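PDB 5X9Q: putative cytidylyltransferase from Burkholderia pseudomallei, which probably transfers an adenylyl group from ATP to D-glycero-beta-D-manno-heptose 1-phosphate, releasing diphosphate and ADP-heptose for the heptose biosynthesis pathway. Local coordinates for residues A[36-41]-A[122-127]. Numbering follows the deposited sequence.
Sequences APVVFT and HPDILV
Val39 and Phe40 pair in parallel register with Ile125 and Leu126, the two short strands diverging by 26° in direction. Phe40 uses both its backbone N and O, straddling Leu126: its N donates to Ile125 O (2.9 Å), while its O receives Val127 N (3.0 Å), each donor lying nearly along the C=O axis. The tight part is the face bearing Phe40 and Leu126. There Phe40 CB presses on Pro123 CB at 3.5 Å, and Leu126 CD1 meets the ring edge near its plane, 3.7 Å from Phe40 CD1; Ile118 of helix 115-121 touches all three side chains. Val39 is packed more loosely: its CG1 comes no nearer than 4.1 Å to Val127 CG2, and helix 50-62 packs on Val127. Thr41 OG1, anti to its backbone N (chi1 -163°), reaches Val127 O at 2.8 Å from above the carbonyl plane and also hydrogen-bonds Tyr55 OH. At the N-terminal, more solvent-accessible end, Val38 O accepts from both Asp124 N and Ile125 N. Asp124 returns the bond through its carboxylate: OD2 takes Val38 N on its anti side (2.8 Å, N-H...O 166°), beside partly exposed Pro37, which follows a cis peptide. Strand 38-43 is the middle one of a five-stranded parallel sheet of order 3-2-1-4-5, between 65-71 and 125-129, in the Rossmann-like alpha/beta fold of HUP-clan nucleotidyltransferases.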
ATOM      1  N   ALA A  36     -20.461 -11.788   6.844  1.00 30.97           N
ATOM      2  CA  ALA A  36     -20.691 -12.313   5.513  1.00 30.84           C
ATOM      3  C   ALA A  36     -20.960 -11.132   4.585  1.00 28.24           C
ATOM      4  O   ALA A  36     -21.446 -10.106   5.034  1.00 32.06           O
ATOM      5  CB  ALA A  36     -21.835 -13.291   5.529  1.00 32.98           C
ATOM      6  N   PRO A  37     -20.589 -11.237   3.303  1.00 27.93           N
ATOM      7  CA  PRO A  37     -19.872 -12.342   2.658  1.00 27.14           C
ATOM      8  C   PRO A  37     -18.365 -12.212   2.828  1.00 28.58           C
ATOM      9  O   PRO A  37     -17.811 -11.112   2.739  1.00 25.51           O
ATOM     10  CB  PRO A  37     -20.266 -12.199   1.182  1.00 31.98           C
ATOM     11  CG  PRO A  37     -20.558 -10.754   1.007  1.00 26.00           C
ATOM     12  CD  PRO A  37     -21.048 -10.230   2.326  1.00 23.39           C
ATOM     13  N   VAL A  38     -17.709 -13.338   3.077  1.00 30.02           N
ATOM     14  CA  VAL A  38     -16.272 -13.374   3.236  1.00 24.55           C
ATOM     15  C   VAL A  38     -15.575 -13.539   1.896  1.00 25.26           C
ATOM     16  O   VAL A  38     -15.890 -14.451   1.121  1.00 25.34           O
ATOM     17  CB  VAL A  38     -15.870 -14.499   4.179  1.00 27.83           C
ATOM     18  CG1 VAL A  38     -14.353 -14.607   4.277  1.00 19.56           C
ATOM     19  CG2 VAL A  38     -16.515 -14.266   5.552  1.00 26.71           C
ATOM     20  N   VAL A  39     -14.643 -12.633   1.616  1.00 26.05           N
ATOM     21  CA  VAL A  39     -13.926 -12.645   0.351  1.00 23.98           C
ATOM     22  C   VAL A  39     -12.491 -13.158   0.541  1.00 24.76           C
ATOM     23  O   VAL A  39     -11.785 -12.802   1.510  1.00 21.18           O
ATOM     24  CB  VAL A  39     -13.921 -11.257  -0.279  1.00 21.27           C
ATOM     25  CG1 VAL A  39     -13.438 -11.325  -1.708  1.00 23.72           C
ATOM     26  CG2 VAL A  39     -15.334 -10.693  -0.269  1.00 27.10           C
ATOM     27  N   PHE A  40     -12.068 -14.018  -0.379  1.00 23.79           N
ATOM     28  CA  PHE A  40     -10.739 -14.588  -0.305  1.00 20.88           C
ATOM     29  C   PHE A  40      -9.995 -14.356  -1.586  1.00 21.39           C
ATOM     30  O   PHE A  40     -10.592 -14.405  -2.666  1.00 19.47           O
ATOM     31  CB  PHE A  40     -10.790 -16.088  -0.026  1.00 20.68           C
ATOM     32  CG  PHE A  40      -9.431 -16.716   0.089  1.00 19.54           C
ATOM     33  CD1 PHE A  40      -8.730 -17.136  -1.039  1.00 20.35           C
ATOM     34  CD2 PHE A  40      -8.847 -16.874   1.329  1.00 20.32           C
ATOM     35  CE1 PHE A  40      -7.474 -17.688  -0.927  1.00 23.70           C
ATOM     36  CE2 PHE A  40      -7.579 -17.437   1.449  1.00 21.22           C
ATOM     37  CZ  PHE A  40      -6.895 -17.837   0.322  1.00 21.59           C
ATOM     38  N   THR A  41      -8.690 -14.088  -1.456  1.00 20.31           N
ATOM     39  CA  THR A  41      -7.784 -14.115  -2.588  1.00 19.46           C
ATOM     40  C   THR A  41      -6.378 -14.571  -2.155  1.00 24.98           C
ATOM     41  O   THR A  41      -6.039 -14.540  -0.982  1.00 23.58           O
ATOM     42  CB  THR A  41      -7.699 -12.742  -3.256  1.00 28.48           C
ATOM     43  OG1 THR A  41      -7.132 -12.900  -4.560  1.00 29.60           O
ATOM     44  CG2 THR A  41      -6.816 -11.786  -2.446  1.00 31.00           C
ATOM     45  N   HIS A 122     -13.174 -21.329   4.017  1.00 31.16           N
ATOM     46  CA  HIS A 122     -14.555 -21.348   3.560  1.00 30.05           C
ATOM     47  C   HIS A 122     -15.149 -20.007   3.104  1.00 28.42           C
ATOM     48  O   HIS A 122     -16.242 -19.628   3.531  1.00 27.56           O
ATOM     49  CB  HIS A 122     -15.446 -21.961   4.634  1.00 29.71           C
ATOM     50  CG  HIS A 122     -16.749 -22.480   4.119  1.00 28.42           C
ATOM     51  ND1 HIS A 122     -16.912 -23.773   3.671  1.00 33.78           N
ATOM     52  CD2 HIS A 122     -17.962 -21.886   3.999  1.00 24.63           C
ATOM     53  CE1 HIS A 122     -18.166 -23.955   3.293  1.00 28.00           C
ATOM     54  NE2 HIS A 122     -18.824 -22.825   3.482  1.00 28.55           N
ATOM     55  N   PRO A 123     -14.417 -19.271   2.258  1.00 29.94           N
ATOM     56  CA  PRO A 123     -14.962 -18.015   1.710  1.00 24.83           C
ATOM     57  C   PRO A 123     -16.318 -18.137   1.024  1.00 26.53           C
ATOM     58  O   PRO A 123     -16.613 -19.185   0.481  1.00 23.34           O
ATOM     59  CB  PRO A 123     -13.909 -17.575   0.683  1.00 19.54           C
ATOM     60  CG  PRO A 123     -13.333 -18.887   0.175  1.00 25.73           C
ATOM     61  CD  PRO A 123     -13.307 -19.794   1.397  1.00 21.67           C
ATOM     62  N   ASP A 124     -17.104 -17.064   1.019  1.00 27.31           N
ATOM     63  CA  ASP A 124     -18.302 -16.997   0.210  1.00 24.41           C
ATOM     64  C   ASP A 124     -17.924 -16.547  -1.197  1.00 24.80           C
ATOM     65  O   ASP A 124     -18.602 -16.868  -2.177  1.00 23.61           O
ATOM     66  CB  ASP A 124     -19.313 -16.015   0.810  1.00 27.79           C
ATOM     67  CG  ASP A 124     -19.677 -16.364   2.230  1.00 31.23           C
ATOM     68  OD1 ASP A 124     -20.109 -17.520   2.464  1.00 36.89           O
ATOM     69  OD2 ASP A 124     -19.487 -15.495   3.117  1.00 32.62           O
ATOM     70  N   ILE A 125     -16.840 -15.795  -1.315  1.00 21.84           N
ATOM     71  CA  ILE A 125     -16.479 -15.300  -2.633  1.00 23.50           C
ATOM     72  C   ILE A 125     -14.990 -15.471  -2.828  1.00 21.89           C
ATOM     73  O   ILE A 125     -14.210 -15.093  -1.959  1.00 22.79           O
ATOM     74  CB  ILE A 125     -16.864 -13.805  -2.820  1.00 23.31           C
ATOM     75  CG1 ILE A 125     -18.360 -13.584  -2.603  1.00 24.23           C
ATOM     76  CG2 ILE A 125     -16.431 -13.306  -4.190  1.00 23.70           C
ATOM     77  CD1 ILE A 125     -18.735 -12.134  -2.551  1.00 26.91           C
ATOM     78  N   LEU A 126     -14.610 -16.079  -3.947  1.00 21.68           N
ATOM     79  CA  LEU A 126     -13.220 -16.273  -4.317  1.00 22.53           C
ATOM     80  C   LEU A 126     -12.873 -15.398  -5.489  1.00 25.88           C
ATOM     81  O   LEU A 126     -13.589 -15.397  -6.483  1.00 24.85           O
ATOM     82  CB  LEU A 126     -12.935 -17.732  -4.689  1.00 27.51           C
ATOM     83  CG  LEU A 126     -11.534 -17.853  -5.315  1.00 27.22           C
ATOM     84  CD1 LEU A 126     -10.465 -17.766  -4.231  1.00 26.73           C
ATOM     85  CD2 LEU A 126     -11.379 -19.128  -6.101  1.00 27.68           C
ATOM     86  N   VAL A 127     -11.776 -14.653  -5.392  1.00 27.21           N
ATOM     87  CA  VAL A 127     -11.428 -13.738  -6.465  1.00 24.33           C
ATOM     88  C   VAL A 127     -10.003 -13.905  -6.916  1.00 27.15           C
ATOM     89  O   VAL A 127      -9.129 -14.192  -6.118  1.00 30.03           O
ATOM     90  CB  VAL A 127     -11.672 -12.253  -6.039  1.00 35.20           C
ATOM     91  CG1 VAL A 127     -13.132 -12.017  -5.786  1.00 33.15           C
ATOM     92  CG2 VAL A 127     -10.865 -11.888  -4.796  1.00 37.74           C
TER